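PDB 2OC3: tyrosine-protein phosphatase non-receptor type 18 from Homo sapiens, which removes phosphate from phosphotyrosine residues of proteins, including autophosphorylated tyrosine kinases, by hydrolysis. Local coordinates for residues T115-D118 with F119-V123; E137-G141 with R142-E146. All blocks are in the same frame, centred on the assembly; numbering follows the deposited sequence.

How the contacts relate
Both contacts are local and belong to the catalytic domain of this classical protein tyrosine phosphatase. Contact 1 comes first along the chain and is the opening of helix 116-125; strand 130-133 of the large mixed sheet follows, and contact 2 is the two-stranded hairpin 138-139/142-143 just after it. Their centres lie about 19 Å apart, yet they touch where Leu116 CD2 packs on Glu146 CB. The helix packs through Leu117 and Trp120 on strand 161-170 of the mixed sheet, and through Trp120 on strand 175-184 as well, whereas the hairpin reaches the catalytic centre, where Glu139 forms a salt bridge with Arg239, a residue that probably binds substrate.

Contact 1 (T115-D118 with F119-V123); sequences TLLD and FWRLV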
loop_
_atom_site.group_PDB
_atom_site.type_symbol
_atom_site.label_atom_id
_atom_site.label_comp_id
_atom_site.label_asym_id
_atom_site.label_seq_id
_atom_site.Cartn_x
_atom_site.Cartn_y
_atom_site.Cartn_z
ATOM N N THR A 115 12.340 -11.923 -4.218
ATOM C CA THR A 115 11.410 -11.088 -4.994
ATOM C C THR A 115 11.810 -9.595 -5.059
ATOM O O THR A 115 11.067 -8.783 -5.600
ATOM C CB THR A 115 9.963 -11.221 -4.571
ATOM O OG1 THR A 115 9.768 -10.584 -3.303
ATOM C CG2 THR A 115 9.522 -12.688 -4.520
ATOM N N LEU A 116 12.999 -9.248 -4.569
ATOM C CA LEU A 116 13.517 -7.869 -4.666
ATOM C C LEU A 116 13.518 -7.368 -6.100
ATOM O O LEU A 116 13.120 -6.254 -6.407
ATOM C CB LEU A 116 14.938 -7.768 -4.114
ATOM C CG LEU A 116 15.116 -7.797 -2.603
ATOM C CD1 LEU A 116 16.617 -7.635 -2.284
ATOM C CD2 LEU A 116 14.345 -6.675 -1.901
ATOM N N LEU A 117 13.995 -8.211 -7.004
ATOM C CA LEU A 117 14.053 -7.843 -8.410
ATOM C C LEU A 117 12.625 -7.585 -8.927
ATOM O O LEU A 117 12.373 -6.628 -9.708
ATOM C CB LEU A 117 14.790 -8.927 -9.248
ATOM C CG LEU A 117 14.743 -8.749 -10.758
ATOM C CD1 LEU A 117 15.332 -7.404 -11.149
ATOM C CD2 LEU A 117 15.528 -9.879 -11.420
ATOM N N ASP A 118 11.676 -8.446 -8.540
ATOM C CA ASP A 118 10.295 -8.260 -8.983
ATOM C C ASP A 118 9.660 -6.963 -8.467
ATOM O O ASP A 118 8.905 -6.280 -9.162
ATOM C CB ASP A 118 9.461 -9.467 -8.617
ATOM C CG ASP A 118 9.922 -10.745 -9.318
ATOM O OD1 ASP A 118 10.502 -10.645 -10.433
ATOM O OD2 ASP A 118 9.677 -11.832 -8.730
ATOM N N PHE A 119 9.963 -6.626 -7.218
ATOM C CA PHE A 119 9.534 -5.362 -6.648
ATOM C C PHE A 119 10.015 -4.171 -7.486
ATOM O O PHE A 119 9.245 -3.280 -7.815
ATOM C CB PHE A 119 10.026 -5.249 -5.200
ATOM C CG PHE A 119 9.645 -3.998 -4.532
ATOM C CD1 PHE A 119 8.428 -3.908 -3.868
ATOM C CD2 PHE A 119 10.510 -2.924 -4.489
ATOM C CE1 PHE A 119 8.079 -2.740 -3.185
ATOM C CE2 PHE A 119 10.156 -1.758 -3.846
ATOM C CZ PHE A 119 8.933 -1.666 -3.209
ATOM N N TRP A 120 11.290 -4.188 -7.870
ATOM C CA TRP A 120 11.794 -3.078 -8.729
ATOM C C TRP A 120 11.232 -3.125 -10.144
ATOM O O TRP A 120 10.968 -2.095 -10.732
ATOM C CB TRP A 120 13.319 -2.996 -8.696
ATOM C CG TRP A 120 13.806 -2.422 -7.392
ATOM C CD1 TRP A 120 14.492 -3.071 -6.408
ATOM C CD2 TRP A 120 13.584 -1.090 -6.922
ATOM N NE1 TRP A 120 14.695 -2.222 -5.353
ATOM C CE2 TRP A 120 14.183 -0.996 -5.641
ATOM C CE3 TRP A 120 12.968 0.037 -7.451
ATOM C CZ2 TRP A 120 14.157 0.192 -4.886
ATOM C CZ3 TRP A 120 12.975 1.221 -6.703
ATOM C CH2 TRP A 120 13.547 1.261 -5.431
ATOM N N ARG A 121 10.983 -4.319 -10.695
ATOM C CA ARG A 121 10.280 -4.386 -11.985
ATOM C C ARG A 121 8.906 -3.703 -11.917
ATOM O O ARG A 121 8.478 -2.987 -12.840
ATOM C CB ARG A 121 10.091 -5.846 -12.416
ATOM C CG ARG A 121 11.358 -6.566 -12.880
ATOM C CD ARG A 121 11.156 -8.113 -12.955
ATOM N NE ARG A 121 10.213 -8.456 -13.988
ATOM C CZ ARG A 121 9.368 -9.496 -13.981
ATOM N NH1 ARG A 121 9.286 -10.371 -12.980
ATOM N NH2 ARG A 121 8.623 -9.653 -15.045
ATOM N N LEU A 122 8.206 -3.933 -10.800
ATOM C CA LEU A 122 6.898 -3.313 -10.557
ATOM C C LEU A 122 7.060 -1.795 -10.532
ATOM O O LEU A 122 6.376 -1.083 -11.275
ATOM C CB LEU A 122 6.278 -3.840 -9.246
ATOM C CG LEU A 122 4.934 -3.291 -8.776
ATOM C CD1 LEU A 122 4.337 -4.256 -7.742
ATOM C CD2 LEU A 122 5.056 -1.926 -8.130
ATOM N N VAL A 123 7.982 -1.306 -9.688
ATOM C CA VAL A 123 8.162 0.132 -9.540
ATOM C C VAL A 123 8.532 0.752 -10.907
ATOM O O VAL A 123 7.998 1.790 -11.306
ATOM C CB VAL A 123 9.236 0.400 -8.479
ATOM C CG1 VAL A 123 9.674 1.870 -8.517
ATOM C CG2 VAL A 123 8.722 -0.018 -7.107
#
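Asp118 and Arg121 lie side by side and point the same way on the first turns of helix 116-125, joined by an i to i+3 salt bridge along one flank. Regular i to i+4 backbone bonds run from Phe119 N to Thr115 O (2.9 Å) through Leu122 N to Asp118 O. Thr115 stands at the N-cap position, but its OG1 bonds to Leu112 N and does not cap the helix. The aliphatic part of Arg121 passes over the preceding turn, with CG 3.3 Å from Leu117 O and CD 4.3 Å from Leu117 CG. On another side Trp120, with Phe119 CD2 over one face of its indole, packs on Ile163 of strand 161-170 and on Leu180 and Val182 of strand 175-184, so this flank lies on the large mixed sheet. Phe119 CG is anti to the backbone N (chi1 180°), which leads the ring away from the first turn and against Tyr148. Arg121 NH2 bonds to Leu81 O and Ser88 O, which anchors the NH2 side of the guanidinium. Carboxylate and guanidinium planes are turned 67° apart: Arg121 NH1 reaches Asp118 OD1 at 2.8 Å, with OD1 in the guanidinium plane but met from above the carboxylate plane.

Contact 2 (E137-G141 with R142-E146); sequences EIENG and RKRCE
Glu137 O takes two backbone hydrogen bonds from one face of its carbonyl plane, a nearly straight one from Arg144 N (2.8 Å) and a longer one from Cys145 N (3.2 Å). Further along, Glu139 and Arg142 are a hydrogen-bonded antiparallel pair: Glu139 N meets Arg142 O in the Arg142 carbonyl plane, while Arg142 N approaches Glu139 O from above the Glu139 carbonyl plane. Ile138 and Lys143 form the adjoining non-hydrogen-bonded pair. Ile138 CA also makes a CA-H...O contact with Arg142 O, which already accepts from Glu139 N. This is a tight beta hairpin closed by a type I' turn from Glu139 to Arg142, with Asn140 and Gly141 at its corners. Among the apolar contacts, Ile138 CG1 rests 3.9 Å from Lys143 CD. The Glu139 side chain crosses Arg144 at about a right angle, and Glu139 CB and CG each lie 3.9 Å from Arg144 CG, which is anti to its carbonyl carbon (chi1 -68°). Glu139 OE1 and Arg144 NE, 4.4 Å apart and too far for a salt bridge, are joined by a water that donates to OE1 (2.6 Å); a second water links Glu139 O to Arg142 NH1 and Arg144 NH2. Glu139 OE2 accepts from Arg136 N as well as holding Arg239, and Arg144 NH1 bonds to Tyr66 OH. Lys143 NZ forms a salt bridge with Glu146 OE2 at 2.6 Å.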
loop_
_atom_site.group_PDB
_atom_site.type_symbol
_atom_site.label_atom_id
_atom_site.label_comp_id
_atom_site.label_asym_id
_atom_site.label_seq_id
_atom_site.Cartn_x
_atom_site.Cartn_y
_atom_site.Cartn_z
ATOM N N GLU A 137 11.857 -3.444 8.700
ATOM C CA GLU A 137 12.476 -4.690 8.220
ATOM C C GLU A 137 12.245 -5.867 9.165
ATOM O O GLU A 137 11.948 -6.968 8.748
ATOM C CB GLU A 137 13.966 -4.489 8.035
ATOM C CG GLU A 137 14.346 -3.720 6.838
ATOM C CD GLU A 137 15.799 -3.332 6.934
ATOM O OE1 GLU A 137 16.636 -4.251 6.871
ATOM O OE2 GLU A 137 16.051 -2.133 7.179
ATOM N N ILE A 138 12.429 -5.608 10.461
ATOM C CA ILE A 138 12.250 -6.595 11.537
ATOM C C ILE A 138 11.315 -5.992 12.557
ATOM O O ILE A 138 11.495 -4.826 12.934
ATOM C CB ILE A 138 13.592 -6.914 12.242
ATOM C CG1 ILE A 138 14.558 -7.552 11.231
ATOM C CG2 ILE A 138 13.362 -7.862 13.400
ATOM C CD1 ILE A 138 15.999 -7.659 11.757
ATOM N N GLU A 139 10.296 -6.726 12.941
ATOM C CA GLU A 139 9.361 -6.274 13.956
ATOM C C GLU A 139 9.238 -7.338 15.019
ATOM O O GLU A 139 8.888 -8.479 14.708
ATOM C CB GLU A 139 8.009 -5.983 13.327
ATOM C CG GLU A 139 8.016 -4.893 12.267
ATOM C CD GLU A 139 6.647 -4.506 11.789
ATOM O OE1 GLU A 139 5.665 -5.295 11.960
ATOM O OE2 GLU A 139 6.551 -3.379 11.217
ATOM N N ASN A 140 9.558 -6.947 16.260
ATOM C CA ASN A 140 9.428 -7.841 17.412
ATOM C C ASN A 140 10.075 -9.201 17.163
ATOM O O ASN A 140 9.486 -10.256 17.429
ATOM C CB ASN A 140 7.957 -7.966 17.793
ATOM C CG ASN A 140 7.740 -8.357 19.256
ATOM O OD1 ASN A 140 8.629 -8.216 20.101
ATOM N ND2 ASN A 140 6.544 -8.860 19.547
ATOM N N GLY A 141 11.277 -9.172 16.605
ATOM C CA GLY A 141 12.038 -10.401 16.469
ATOM C C GLY A 141 11.686 -11.258 15.271
ATOM O O GLY A 141 12.201 -12.367 15.162
ATOM N N ARG A 142 10.886 -10.727 14.332
ATOM C CA ARG A 142 10.487 -11.445 13.123
ATOM C C ARG A 142 10.804 -10.614 11.888
ATOM O O ARG A 142 10.569 -9.411 11.887
ATOM C CB ARG A 142 9.011 -11.754 13.186
ATOM C CG ARG A 142 8.612 -12.628 14.417
ATOM C CD ARG A 142 7.222 -13.174 14.211
ATOM N NE ARG A 142 6.712 -14.025 15.292
ATOM C CZ ARG A 142 6.028 -13.585 16.349
ATOM N NH1 ARG A 142 5.769 -12.287 16.524
ATOM N NH2 ARG A 142 5.596 -14.465 17.248
ATOM N N LYS A 143 11.387 -11.233 10.871
ATOM C CA LYS A 143 11.615 -10.563 9.588
ATOM C C LYS A 143 10.281 -10.296 8.892
ATOM O O LYS A 143 9.417 -11.191 8.736
ATOM C CB LYS A 143 12.506 -11.392 8.657
ATOM C CG LYS A 143 13.108 -10.619 7.474
ATOM C CD LYS A 143 14.195 -9.663 7.932
ATOM C CE LYS A 143 14.720 -8.748 6.854
ATOM N NZ LYS A 143 15.978 -9.272 6.244
ATOM N N ARG A 144 10.090 -9.039 8.509
ATOM C CA ARG A 144 8.841 -8.589 7.911
ATOM C C ARG A 144 9.016 -7.999 6.501
ATOM O O ARG A 144 8.043 -7.968 5.721
ATOM C CB ARG A 144 8.183 -7.554 8.835
ATOM C CG ARG A 144 7.682 -8.152 10.136
ATOM C CD ARG A 144 6.532 -9.146 9.921
ATOM N NE ARG A 144 6.002 -9.605 11.217
ATOM C CZ ARG A 144 5.421 -10.786 11.423
ATOM N NH1 ARG A 144 5.298 -11.698 10.462
ATOM N NH2 ARG A 144 4.992 -11.065 12.640
ATOM N N CYS A 145 10.214 -7.552 6.155
ATOM C CA CYS A 145 10.481 -7.012 4.836
ATOM C C CYS A 145 11.961 -6.985 4.590
ATOM O O CYS A 145 12.698 -6.512 5.478
ATOM C CB CYS A 145 9.932 -5.583 4.756
ATOM S SG CYS A 145 10.000 -4.795 3.115
ATOM N N GLU A 146 12.392 -7.385 3.388
ATOM C CA GLU A 146 13.779 -7.159 3.012
ATOM C C GLU A 146 14.073 -5.703 2.688
ATOM O O GLU A 146 13.229 -5.003 2.100
ATOM C CB GLU A 146 14.165 -8.049 1.842
ATOM C CG GLU A 146 14.120 -9.500 2.187
ATOM C CD GLU A 146 15.091 -9.876 3.306
ATOM O OE1 GLU A 146 16.294 -9.560 3.157
ATOM O OE2 GLU A 146 14.644 -10.399 4.331
HETATM O O HOH W 1 6.393 -9.631 14.832
HETATM O O HOH W 2 4.890 -7.503 12.975
#